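Long-range contacts in AT-less polyketide synthase (Streptomyces platensis subsp. rosaceus, PDB 4QYR), which probably extends growing polyketide chains by condensing carrier-bound acyl groups, this chain being a ketosynthase domain, with adjoining linker, of the isomigrastatin synthase: residues A109-P114 with V545-E550; L491-Q496 with D578-H583; E115-Y120 with M194-G199; H163-P168 with G190-A195. All blocks are in the same frame, centred on the assembly; numbering follows the deposited sequence.

Contact 1. Residues A109-P114 with V545-E550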
loop_
_atom_site.group_PDB
_atom_site.type_symbol
_atom_site.label_atom_id
_atom_site.label_comp_id
_atom_site.label_asym_id
_atom_site.label_seq_id
_atom_site.Cartn_x
_atom_site.Cartn_y
_atom_site.Cartn_z
ATOM N N ALA A 109 20.883 -8.995 13.472
ATOM C CA ALA A 109 20.049 -8.873 14.651
ATOM C C ALA A 109 19.292 -7.552 14.528
ATOM O O ALA A 109 19.803 -6.596 13.919
ATOM C CB ALA A 109 20.882 -8.906 15.909
ATOM N N PRO A 110 18.071 -7.493 15.088
ATOM C CA PRO A 110 17.279 -6.257 15.089
ATOM C C PRO A 110 18.093 -5.015 15.462
ATOM O O PRO A 110 17.908 -3.966 14.860
ATOM C CB PRO A 110 16.204 -6.541 16.139
ATOM C CG PRO A 110 16.031 -8.019 16.101
ATOM C CD PRO A 110 17.362 -8.606 15.746
ATOM N N ALA A 111 19.009 -5.159 16.411
ATOM C CA ALA A 111 19.808 -4.043 16.893
ATOM C C ALA A 111 20.891 -3.589 15.907
ATOM O O ALA A 111 21.593 -2.608 16.165
ATOM C CB ALA A 111 20.447 -4.409 18.223
ATOM N N ARG A 112 21.043 -4.302 14.796
ATOM C CA ARG A 112 22.023 -3.905 13.796
ATOM C C ARG A 112 21.324 -3.113 12.693
ATOM O O ARG A 112 21.951 -2.424 11.887
ATOM C CB ARG A 112 22.734 -5.127 13.230
ATOM C CG ARG A 112 24.001 -4.790 12.495
ATOM C CD ARG A 112 24.705 -6.024 11.991
ATOM N NE ARG A 112 25.955 -5.673 11.329
ATOM C CZ ARG A 112 26.328 -6.148 10.148
ATOM N NH1 ARG A 112 25.538 -6.998 9.504
ATOM N NH2 ARG A 112 27.481 -5.766 9.608
ATOM N N LEU A 113 20.005 -3.211 12.672
ATOM C CA LEU A 113 19.211 -2.457 11.732
ATOM C C LEU A 113 19.276 -0.994 12.064
ATOM O O LEU A 113 19.294 -0.629 13.240
ATOM C CB LEU A 113 17.756 -2.918 11.767
ATOM C CG LEU A 113 17.426 -4.333 11.314
ATOM C CD1 LEU A 113 15.933 -4.523 11.456
ATOM C CD2 LEU A 113 17.901 -4.522 9.878
ATOM N N PRO A 114 19.308 -0.148 11.031
ATOM C CA PRO A 114 19.153 1.298 11.187
ATOM C C PRO A 114 17.781 1.562 11.739
ATOM O O PRO A 114 16.895 0.745 11.506
ATOM C CB PRO A 114 19.269 1.836 9.770
ATOM C CG PRO A 114 19.758 0.696 8.949
ATOM C CD PRO A 114 19.373 -0.552 9.623
ATOM N N VAL A 545 14.477 -2.017 21.878
ATOM C CA VAL A 545 15.751 -2.442 21.280
ATOM C C VAL A 545 16.837 -1.368 21.428
ATOM O O VAL A 545 16.734 -0.282 20.848
ATOM C CB VAL A 545 15.596 -2.782 19.767
ATOM C CG1 VAL A 545 16.958 -2.929 19.095
ATOM C CG2 VAL A 545 14.746 -4.042 19.561
ATOM N N ARG A 546 17.878 -1.679 22.198
ATOM C CA ARG A 546 18.992 -0.747 22.393
ATOM C C ARG A 546 20.035 -0.859 21.283
ATOM O O ARG A 546 20.896 -1.736 21.311
ATOM C CB ARG A 546 19.659 -0.967 23.756
ATOM C CG ARG A 546 20.654 0.135 24.137
ATOM C CD ARG A 546 20.919 0.217 25.643
ATOM N NE ARG A 546 20.561 -1.009 26.353
ATOM C CZ ARG A 546 19.871 -1.042 27.491
ATOM N NH1 ARG A 546 19.468 0.087 28.063
ATOM N NH2 ARG A 546 19.593 -2.205 28.066
ATOM N N ARG A 547 19.940 0.042 20.307
ATOM C CA ARG A 547 20.909 0.123 19.224
ATOM C C ARG A 547 22.123 0.941 19.632
ATOM O O ARG A 547 23.052 1.129 18.840
ATOM C CB ARG A 547 20.279 0.740 17.987
ATOM C CG ARG A 547 19.326 -0.158 17.285
ATOM C CD ARG A 547 18.645 0.589 16.174
ATOM N NE ARG A 547 17.214 0.342 16.221
ATOM C CZ ARG A 547 16.641 -0.725 15.684
ATOM N NH1 ARG A 547 15.336 -0.895 15.785
ATOM N NH2 ARG A 547 17.376 -1.617 15.036
ATOM N N GLU A 548 22.091 1.447 20.862
ATOM C CA GLU A 548 23.222 2.165 21.423
ATOM C C GLU A 548 24.351 1.204 21.749
ATOM O O GLU A 548 24.114 0.034 22.037
ATOM C CB GLU A 548 22.820 2.919 22.686
ATOM C CG GLU A 548 21.466 3.598 22.616
ATOM C CD GLU A 548 21.024 4.123 23.976
ATOM O OE1 GLU A 548 21.014 3.335 24.954
ATOM O OE2 GLU A 548 20.706 5.331 24.070
ATOM N N ALA A 549 25.578 1.704 21.713
ATOM C CA ALA A 549 26.733 0.882 22.031
ATOM C C ALA A 549 27.118 1.045 23.495
ATOM O O ALA A 549 27.778 2.013 23.866
ATOM C CB ALA A 549 27.892 1.239 21.132
ATOM N N GLU A 550 26.691 0.108 24.331
ATOM C CA GLU A 550 27.106 0.119 25.727
ATOM C C GLU A 550 27.966 -1.103 26.039
ATOM O O GLU A 550 27.834 -2.156 25.410
ATOM C CB GLU A 550 25.898 0.168 26.656
ATOM C CG GLU A 550 25.167 -1.152 26.767
ATOM C CD GLU A 550 24.135 -1.145 27.873
ATOM O OE1 GLU A 550 24.207 -0.248 28.742
ATOM O OE2 GLU A 550 23.262 -2.038 27.880
#
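Two torsions bring Arg547 onto the loop 109-114: chi1 of -73° sets CG beside the backbone N, anti to the carbonyl carbon, and a bend at chi3 (-133°) turns NE out of the extended path. CG then lies 3.5 Å from Ala111 O, and the guanidinium arrives among the carbonyls of the 3-10 turn 110-112 and the residues just after it. NH2 makes a weak, bent hydrogen bond to Leu113 O (2.8 Å, N-H...O 123°) and rests against Leu113 CB; Pro110 O lies near the guanidinium plane at its edge. Over one face of the cation, at its centre, sits Val545 CG1, while Pro114 O is above the opposite face, toward the rim. The same CG1 packs 3.9 Å from Ala111 CB, so that Val545 touches both the cation and the turn. NH1 takes a second carbonyl, Leu160 O, which further fixes the guanidinium. The loop itself joins helix 90-106 to strand 117-122: Pro110 leans on Trp100 and Leu113 on Leu103 of that helix, and Leu113 also meets Met194 of strand 194-201. Residues 545-550, on their way to helix 553-561, thus bind the far C-terminal part of the chain to the flank of the ketosynthase core.

Contact 2. Residues L491-Q496 with D578-H583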
loop_
_atom_site.group_PDB
_atom_site.type_symbol
_atom_site.label_atom_id
_atom_site.label_comp_id
_atom_site.label_asym_id
_atom_site.label_seq_id
_atom_site.Cartn_x
_atom_site.Cartn_y
_atom_site.Cartn_z
ATOM N N LEU A 491 32.536 -16.326 11.043
ATOM C CA LEU A 491 31.502 -17.138 11.675
ATOM C C LEU A 491 31.191 -16.547 13.031
ATOM O O LEU A 491 30.020 -16.341 13.376
ATOM C CB LEU A 491 31.954 -18.601 11.787
ATOM C CG LEU A 491 31.269 -19.682 12.630
ATOM C CD1 LEU A 491 31.826 -19.759 14.031
ATOM C CD2 LEU A 491 29.757 -19.524 12.645
ATOM N N ALA A 492 32.253 -16.254 13.778
ATOM C CA ALA A 492 32.124 -15.700 15.115
ATOM C C ALA A 492 31.519 -14.311 15.050
ATOM O O ALA A 492 30.599 -13.995 15.797
ATOM C CB ALA A 492 33.455 -15.664 15.799
ATOM N N PHE A 493 32.029 -13.491 14.142
ATOM C CA PHE A 493 31.441 -12.176 13.878
ATOM C C PHE A 493 29.937 -12.208 13.682
ATOM O O PHE A 493 29.226 -11.372 14.216
ATOM C CB PHE A 493 32.066 -11.556 12.635
ATOM C CG PHE A 493 31.486 -10.229 12.264
ATOM C CD1 PHE A 493 31.833 -9.088 12.970
ATOM C CD2 PHE A 493 30.611 -10.115 11.195
ATOM C CE1 PHE A 493 31.318 -7.849 12.620
ATOM C CE2 PHE A 493 30.087 -8.886 10.835
ATOM C CZ PHE A 493 30.442 -7.750 11.551
ATOM N N THR A 494 29.460 -13.169 12.901
ATOM C CA THR A 494 28.056 -13.209 12.538
ATOM C C THR A 494 27.204 -13.674 13.709
ATOM O O THR A 494 26.081 -13.201 13.888
ATOM C CB THR A 494 27.834 -14.115 11.326
ATOM O OG1 THR A 494 28.501 -13.545 10.200
ATOM C CG2 THR A 494 26.377 -14.240 11.004
ATOM N N LEU A 495 27.738 -14.586 14.519
ATOM C CA LEU A 495 26.987 -15.092 15.663
ATOM C C LEU A 495 26.900 -13.998 16.717
ATOM O O LEU A 495 26.026 -14.011 17.591
ATOM C CB LEU A 495 27.638 -16.353 16.234
ATOM C CG LEU A 495 27.521 -17.573 15.331
ATOM C CD1 LEU A 495 28.265 -18.728 15.917
ATOM C CD2 LEU A 495 26.086 -17.945 15.156
ATOM N N GLN A 496 27.806 -13.035 16.607
ATOM C CA GLN A 496 27.925 -11.995 17.603
ATOM C C GLN A 496 26.969 -10.864 17.334
ATOM O O GLN A 496 26.190 -10.457 18.202
ATOM C CB GLN A 496 29.355 -11.469 17.645
ATOM C CG GLN A 496 30.321 -12.423 18.311
ATOM C CD GLN A 496 31.751 -11.959 18.204
ATOM O OE1 GLN A 496 32.013 -10.772 18.008
ATOM N NE2 GLN A 496 32.690 -12.893 18.336
ATOM N N ASP A 578 30.109 -4.902 23.332
ATOM C CA ASP A 578 30.097 -4.104 22.115
ATOM C C ASP A 578 30.913 -4.815 21.049
ATOM O O ASP A 578 32.029 -4.408 20.733
ATOM C CB ASP A 578 30.656 -2.706 22.393
ATOM C CG ASP A 578 30.532 -1.763 21.206
ATOM O OD1 ASP A 578 30.425 -2.218 20.042
ATOM O OD2 ASP A 578 30.556 -0.540 21.449
ATOM N N TRP A 579 30.351 -5.872 20.485
ATOM C CA TRP A 579 31.117 -6.734 19.612
ATOM C C TRP A 579 31.711 -6.052 18.386
ATOM O O TRP A 579 32.770 -6.460 17.933
ATOM C CB TRP A 579 30.261 -7.913 19.172
ATOM C CG TRP A 579 29.595 -8.614 20.301
ATOM C CD1 TRP A 579 28.340 -8.397 20.776
ATOM C CD2 TRP A 579 30.159 -9.646 21.117
ATOM N NE1 TRP A 579 28.079 -9.237 21.833
ATOM C CE2 TRP A 579 29.180 -10.016 22.058
ATOM C CE3 TRP A 579 31.399 -10.299 21.139
ATOM C CZ2 TRP A 579 29.402 -11.008 23.013
ATOM C CZ3 TRP A 579 31.616 -11.281 22.084
ATOM C CH2 TRP A 579 30.624 -11.630 23.005
ATOM N N GLN A 580 31.064 -5.024 17.844
ATOM C CA GLN A 580 31.588 -4.440 16.610
ATOM C C GLN A 580 32.791 -3.547 16.889
ATOM O O GLN A 580 33.492 -3.105 15.971
ATOM C CB GLN A 580 30.505 -3.674 15.845
ATOM C CG GLN A 580 30.708 -3.792 14.330
ATOM C CD GLN A 580 29.503 -3.344 13.507
ATOM O OE1 GLN A 580 28.349 -3.486 13.935
ATOM N NE2 GLN A 580 29.762 -2.864 12.290
ATOM N N ALA A 581 33.047 -3.321 18.168
ATOM C CA ALA A 581 34.181 -2.527 18.590
ATOM C C ALA A 581 35.484 -3.320 18.490
ATOM O O ALA A 581 36.562 -2.744 18.294
ATOM C CB ALA A 581 33.966 -2.034 20.006
HETATM N N MSE A 582 35.376 -4.639 18.632
HETATM C CA MSE A 582 36.540 -5.520 18.607
HETATM C C MSE A 582 37.186 -5.640 17.245
HETATM O O MSE A 582 38.405 -5.497 17.098
HETATM C CB MSE A 582 36.162 -6.921 19.061
HETATM C CG MSE A 582 35.523 -6.978 20.411
HETATM SE SE MSE A 582 35.116 -8.813 20.891
HETATM C CE MSE A 582 33.904 -8.401 22.344
ATOM N N HIS A 583 36.361 -5.935 16.254
ATOM C CA HIS A 583 36.860 -6.274 14.937
ATOM C C HIS A 583 37.322 -5.032 14.183
ATOM O O HIS A 583 36.835 -3.931 14.450
ATOM C CB HIS A 583 35.778 -7.006 14.149
ATOM C CG HIS A 583 35.214 -8.197 14.862
ATOM N ND1 HIS A 583 34.196 -8.099 15.786
ATOM C CD2 HIS A 583 35.528 -9.513 14.791
ATOM C CE1 HIS A 583 33.903 -9.303 16.248
ATOM N NE2 HIS A 583 34.694 -10.179 15.658
#
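Gln496 of helix 488-497 and Trp579 of the short, weakly bonded helix 579-582 face each other, and the glutamine side chain touches the indole at nearly every step. CB stands 3.9 Å from Trp579 CG, at the root of the ring. CG, anti to the carbonyl carbon (chi1 -74°), lies over one face of the indole and makes an off-centre CH-pi contact, 4.2 Å from the centroid of the six-membered ring. The chain runs on extended, crossing the indole at about a right angle, and carries CD to 3.4 Å from Trp579 CE3. At the tip the two amide atoms part company: OE1 comes to the edge of the imidazole, 3.0 Å from His583 CE1, while NE2 turns to Ala454 O, with which it hydrogen-bonds. Phe493, one turn earlier on helix 488-497, approaches the same imidazole differently. Its CD1 sits over the centre of one His583 face, 3.8 Å away from ND1, in a T-shaped pair with planes at 85°. The imidazole is in turn held by its own segment, ND1 donating to Trp579 O at 3.1 Å; Met582 N reaches that carbonyl from the opposite face of its plane. The hydrogen bonds of these side chains thus do not run between the two segments, and what joins the linker-domain helix to helix 579-582 is aromatic and CH-pi packing, probably helped by the attraction between the amide oxygen and the polarised C-H of the imidazole.

Contact 3. Residues E115-Y120 with M194-G199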
loop_
_atom_site.group_PDB
_atom_site.type_symbol
_atom_site.label_atom_id
_atom_site.label_comp_id
_atom_site.label_asym_id
_atom_site.label_seq_id
_atom_site.Cartn_x
_atom_site.Cartn_y
_atom_site.Cartn_z
ATOM N N GLU A 115 17.581 2.667 12.440
ATOM C CA GLU A 115 16.265 2.915 12.997
ATOM C C GLU A 115 15.258 3.319 11.907
ATOM O O GLU A 115 14.048 3.166 12.082
ATOM C CB GLU A 115 16.333 3.971 14.094
ATOM C CG GLU A 115 16.806 5.322 13.631
ATOM C CD GLU A 115 16.833 6.318 14.774
ATOM O OE1 GLU A 115 15.754 6.560 15.362
ATOM O OE2 GLU A 115 17.927 6.842 15.095
ATOM N N ASN A 116 15.725 3.827 10.779
ATOM C CA ASN A 116 14.760 4.089 9.734
ATOM C C ASN A 116 14.771 2.944 8.721
ATOM O O ASN A 116 15.154 3.084 7.567
ATOM C CB ASN A 116 14.997 5.454 9.066
ATOM C CG ASN A 116 16.274 5.518 8.282
ATOM O OD1 ASN A 116 17.192 4.725 8.487
ATOM N ND2 ASN A 116 16.333 6.458 7.348
ATOM N N THR A 117 14.346 1.787 9.179
ATOM C CA THR A 117 14.181 0.656 8.298
ATOM C C THR A 117 12.723 0.554 7.915
ATOM O O THR A 117 11.835 0.548 8.783
ATOM C CB THR A 117 14.634 -0.629 8.965
ATOM O OG1 THR A 117 16.055 -0.596 9.083
ATOM C CG2 THR A 117 14.230 -1.842 8.147
ATOM N N GLY A 118 12.474 0.479 6.614
ATOM C CA GLY A 118 11.121 0.363 6.109
ATOM C C GLY A 118 10.689 -1.079 5.982
ATOM O O GLY A 118 11.509 -1.984 5.866
ATOM N N VAL A 119 9.386 -1.291 5.995
ATOM C CA VAL A 119 8.826 -2.623 5.933
ATOM C C VAL A 119 7.644 -2.620 4.986
ATOM O O VAL A 119 6.657 -1.937 5.235
ATOM C CB VAL A 119 8.364 -3.102 7.304
ATOM C CG1 VAL A 119 7.607 -4.415 7.160
ATOM C CG2 VAL A 119 9.558 -3.213 8.272
ATOM N N TYR A 120 7.759 -3.377 3.898
ATOM C CA TYR A 120 6.749 -3.403 2.834
ATOM C C TYR A 120 6.395 -4.839 2.539
ATOM O O TYR A 120 7.204 -5.575 1.994
ATOM C CB TYR A 120 7.265 -2.721 1.578
ATOM C CG TYR A 120 7.937 -1.403 1.850
ATOM C CD1 TYR A 120 7.277 -0.204 1.641
ATOM C CD2 TYR A 120 9.244 -1.359 2.314
ATOM C CE1 TYR A 120 7.908 1.009 1.877
ATOM C CE2 TYR A 120 9.883 -0.167 2.554
ATOM C CZ TYR A 120 9.222 1.017 2.339
ATOM O OH TYR A 120 9.891 2.197 2.606
HETATM N N MSE A 194 17.919 0.819 5.120
HETATM C CA MSE A 194 17.729 -0.604 4.838
HETATM C C MSE A 194 16.234 -0.859 4.829
HETATM O O MSE A 194 15.497 -0.130 5.479
HETATM C CB MSE A 194 18.409 -1.463 5.889
HETATM C CG MSE A 194 19.902 -1.574 5.694
HETATM SE SE MSE A 194 20.750 -2.807 6.915
HETATM C CE MSE A 194 19.616 -4.299 6.643
ATOM N N ALA A 195 15.754 -1.853 4.090
ATOM C CA ALA A 195 14.309 -2.153 4.123
ATOM C C ALA A 195 14.023 -3.643 4.023
ATOM O O ALA A 195 14.852 -4.429 3.569
ATOM C CB ALA A 195 13.586 -1.426 3.030
ATOM N N ILE A 196 12.839 -4.023 4.479
ATOM C CA ILE A 196 12.367 -5.391 4.362
ATOM C C ILE A 196 11.165 -5.455 3.411
ATOM O O ILE A 196 10.124 -4.817 3.654
ATOM C CB ILE A 196 11.983 -5.925 5.726
ATOM C CG1 ILE A 196 13.194 -5.852 6.640
ATOM C CG2 ILE A 196 11.458 -7.339 5.639
ATOM C CD1 ILE A 196 12.831 -5.994 8.105
ATOM N N ALA A 197 11.311 -6.188 2.316
ATOM C CA ALA A 197 10.172 -6.431 1.444
ATOM C C ALA A 197 9.853 -7.905 1.482
ATOM O O ALA A 197 10.770 -8.749 1.497
ATOM C CB ALA A 197 10.454 -5.999 0.052
ATOM N N GLY A 198 8.559 -8.215 1.525
ATOM C CA GLY A 198 8.103 -9.585 1.661
ATOM C C GLY A 198 6.729 -9.792 1.055
ATOM O O GLY A 198 6.059 -8.840 0.595
ATOM N N GLY A 199 6.294 -11.044 1.058
ATOM C CA GLY A 199 4.931 -11.349 0.680
ATOM C C GLY A 199 4.479 -12.637 1.332
ATOM O O GLY A 199 5.307 -13.488 1.699
#
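Ile196 O is gripped from strand 117-122 by two groups. Tyr120 N donates a nearly straight hydrogen bond to it (2.8 Å, N-H...O 173°), and Val119 CA-H adds a softer contact at 3.4 Å. On the same edge of its strand Ile196 N gives an equally short bond to Gly118 O, 2.8 Å long, so the two bonds of Ile196 bracket its partner Val119, as parallel pairing requires. Gly118 N to Met194 O (3.3 Å) and Gly198 N to Tyr120 O (3.0 Å) extend the pattern in both directions, and the two strand axes diverge by only 11°.

Val119 and Ile196 share one face of the sheet, CG2 of the valine meeting CD1 of the isoleucine at 4.3 Å; helix 149-160 packs over them. Ala195, Ala197 and Tyr120 occupy the other face, where helix 175-189 packs on Ala195 and Tyr120. There the tyrosine CG is anti to its carbonyl carbon (chi1 -46°), and the ring presents its edge to the small Ala195, with CE2 3.9 Å from CB. Its hydroxyl end lies over Gly118, where a side chain would collide with it, and this OH hydrogen-bonds to His186 ND1 of the covering helix. Sandwiched between helices in this way, the two neighbouring parallel strands belong to the 3-2-4-5-1 half-sheet of the thiolase fold, the layered alpha/beta architecture of ketosynthases.

Contact 4. Residues H163-P168 with G190-A195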
loop_
_atom_site.group_PDB
_atom_site.type_symbol
_atom_site.label_atom_id
_atom_site.label_comp_id
_atom_site.label_asym_id
_atom_site.label_seq_id
_atom_site.Cartn_x
_atom_site.Cartn_y
_atom_site.Cartn_z
ATOM N N HIS A 163 11.517 2.523 12.304
ATOM C CA HIS A 163 10.664 3.690 12.142
ATOM C C HIS A 163 10.497 4.149 10.709
ATOM O O HIS A 163 10.030 5.260 10.465
ATOM C CB HIS A 163 11.228 4.844 12.954
ATOM C CG HIS A 163 11.396 4.520 14.398
ATOM N ND1 HIS A 163 12.617 4.179 14.944
ATOM C CD2 HIS A 163 10.496 4.448 15.407
ATOM C CE1 HIS A 163 12.459 3.922 16.230
ATOM N NE2 HIS A 163 11.180 4.069 16.533
ATOM N N GLY A 164 10.904 3.312 9.764
ATOM C CA GLY A 164 10.692 3.623 8.369
ATOM C C GLY A 164 9.215 3.419 8.111
ATOM O O GLY A 164 8.490 2.995 8.997
ATOM N N PRO A 165 8.752 3.728 6.905
ATOM C CA PRO A 165 7.369 3.417 6.532
ATOM C C PRO A 165 7.057 1.927 6.688
ATOM O O PRO A 165 7.873 1.098 6.266
ATOM C CB PRO A 165 7.314 3.819 5.062
ATOM C CG PRO A 165 8.335 4.883 4.949
ATOM C CD PRO A 165 9.447 4.505 5.872
ATOM N N SER A 166 5.902 1.609 7.274
ATOM C CA SER A 166 5.433 0.236 7.469
ATOM C C SER A 166 4.118 0.011 6.728
ATOM O O SER A 166 3.079 0.496 7.139
ATOM C CB SER A 166 5.240 -0.053 8.957
ATOM O OG SER A 166 4.970 -1.432 9.212
ATOM N N GLU A 167 4.155 -0.733 5.635
ATOM C CA GLU A 167 2.980 -0.881 4.786
ATOM C C GLU A 167 2.725 -2.313 4.338
ATOM O O GLU A 167 3.638 -3.020 3.898
ATOM C CB GLU A 167 3.120 0.007 3.558
ATOM C CG GLU A 167 2.953 1.478 3.888
ATOM C CD GLU A 167 3.806 2.389 3.015
ATOM O OE1 GLU A 167 4.674 1.864 2.256
ATOM O OE2 GLU A 167 3.592 3.630 3.084
ATOM N N PRO A 168 1.474 -2.750 4.455
ATOM C CA PRO A 168 1.022 -3.858 3.622
ATOM C C PRO A 168 0.892 -3.392 2.176
ATOM O O PRO A 168 0.657 -2.209 1.906
ATOM C CB PRO A 168 -0.331 -4.221 4.210
ATOM C CG PRO A 168 -0.790 -2.999 4.870
ATOM C CD PRO A 168 0.407 -2.215 5.301
ATOM N N GLY A 190 16.592 7.687 -0.177
ATOM C CA GLY A 190 17.223 8.052 1.079
ATOM C C GLY A 190 16.320 7.963 2.302
ATOM O O GLY A 190 16.796 8.080 3.438
ATOM N N ARG A 191 15.021 7.769 2.079
ATOM C CA ARG A 191 14.077 7.653 3.182
ATOM C C ARG A 191 14.443 6.472 4.060
ATOM O O ARG A 191 14.298 6.522 5.281
ATOM C CB ARG A 191 12.643 7.503 2.671
ATOM C CG ARG A 191 11.627 7.131 3.761
ATOM C CD ARG A 191 11.602 8.133 4.929
ATOM N NE ARG A 191 10.624 7.748 5.937
ATOM C CZ ARG A 191 10.940 7.311 7.146
ATOM N NH1 ARG A 191 12.207 7.219 7.506
ATOM N NH2 ARG A 191 9.991 6.966 7.999
ATOM N N CYS A 192 14.924 5.403 3.440
ATOM C CA CYS A 192 15.336 4.233 4.200
ATOM C C CYS A 192 16.815 3.945 3.989
ATOM O O CYS A 192 17.393 4.242 2.928
ATOM C CB CYS A 192 14.496 3.019 3.836
ATOM S SG CYS A 192 12.796 3.266 4.294
ATOM N N GLU A 193 17.428 3.384 5.021
ATOM C CA GLU A 193 18.836 3.058 4.977
ATOM C C GLU A 193 18.970 1.546 4.738
ATOM O O GLU A 193 19.976 1.069 4.214
ATOM C CB GLU A 193 19.489 3.504 6.270
ATOM C CG GLU A 193 20.978 3.549 6.251
ATOM C CD GLU A 193 21.522 4.064 7.572
ATOM O OE1 GLU A 193 20.874 4.966 8.173
ATOM O OE2 GLU A 193 22.569 3.533 8.023
HETATM N N MSE A 194 17.919 0.819 5.120
HETATM C CA MSE A 194 17.729 -0.604 4.838
HETATM C C MSE A 194 16.234 -0.859 4.829
HETATM O O MSE A 194 15.497 -0.130 5.479
HETATM C CB MSE A 194 18.409 -1.463 5.889
HETATM C CG MSE A 194 19.902 -1.574 5.694
HETATM SE SE MSE A 194 20.750 -2.807 6.915
HETATM C CE MSE A 194 19.616 -4.299 6.643
ATOM N N ALA A 195 15.754 -1.853 4.090
ATOM C CA ALA A 195 14.309 -2.153 4.123
ATOM C C ALA A 195 14.023 -3.643 4.023
ATOM O O ALA A 195 14.852 -4.429 3.569
ATOM C CB ALA A 195 13.586 -1.426 3.030
HETATM O O HOH W 1 12.349 7.127 10.128
#
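Arg191 and Pro165 reach toward each other tip to tip, and the shape of the arginine decides how they meet. Its CG is anti to the backbone N (chi1 170°), a bend at chi2 of 57° swings CD aside, and an extended chi3 carries NE onward; the guanidinium beyond it meets the CD corner of the proline. Pro165 CD lies above one face of that plane, offset toward the rim, 3.3 Å from NH2 and 3.4 Å from CZ. In its own plane the group uses NH2 to donate to His163 O (3.0 Å, N-H...O 151°) on a lone pair of the carbonyl. A water completes a small bridge: it accepts from Arg191 NH1 at 2.6 Å and donates to His163 O at 3.0 Å. Arg191 was modelled in two conformers, and these contacts belong to one of them. Cys192, with SG anti to its carbonyl carbon, sets the sulfur 3.9 Å from Pro165 CD, an apolar touch beside the proline-guanidinium contact.

NH2 also donates to Glu267 O of the second subunit, so the arginine links two loops of its own chain to the dimer partner. Gly190, with positive phi, follows helix 175-189, the crossover helix that leads from strand 166-169 to strand 194-201. Strand 117-122 lies between these two in the sheet, and its Tyr120 packs against both Pro165 and Cys192.

Contacts 3 and 4 belong to the ketosynthase core, with centres about 5 Å apart: they share Met194 and Ala195, and Glu115 and Val119 of contact 3 pair through their backbones with His163 and Glu167 of contact 4. Contact 3 is buried sheet pairing; contact 4, at the subunit interface, relies on an arginine and a water. Contact 1 is only partly buried and again centres on an arginine among backbone carbonyls, but it ties the core to the C-terminal region. Contact 2, buried yet peripheral, is aromatic packing. It meets contact 1 through Arg112 and Phe493, whereas Met194 joins contact 1 to the sheet.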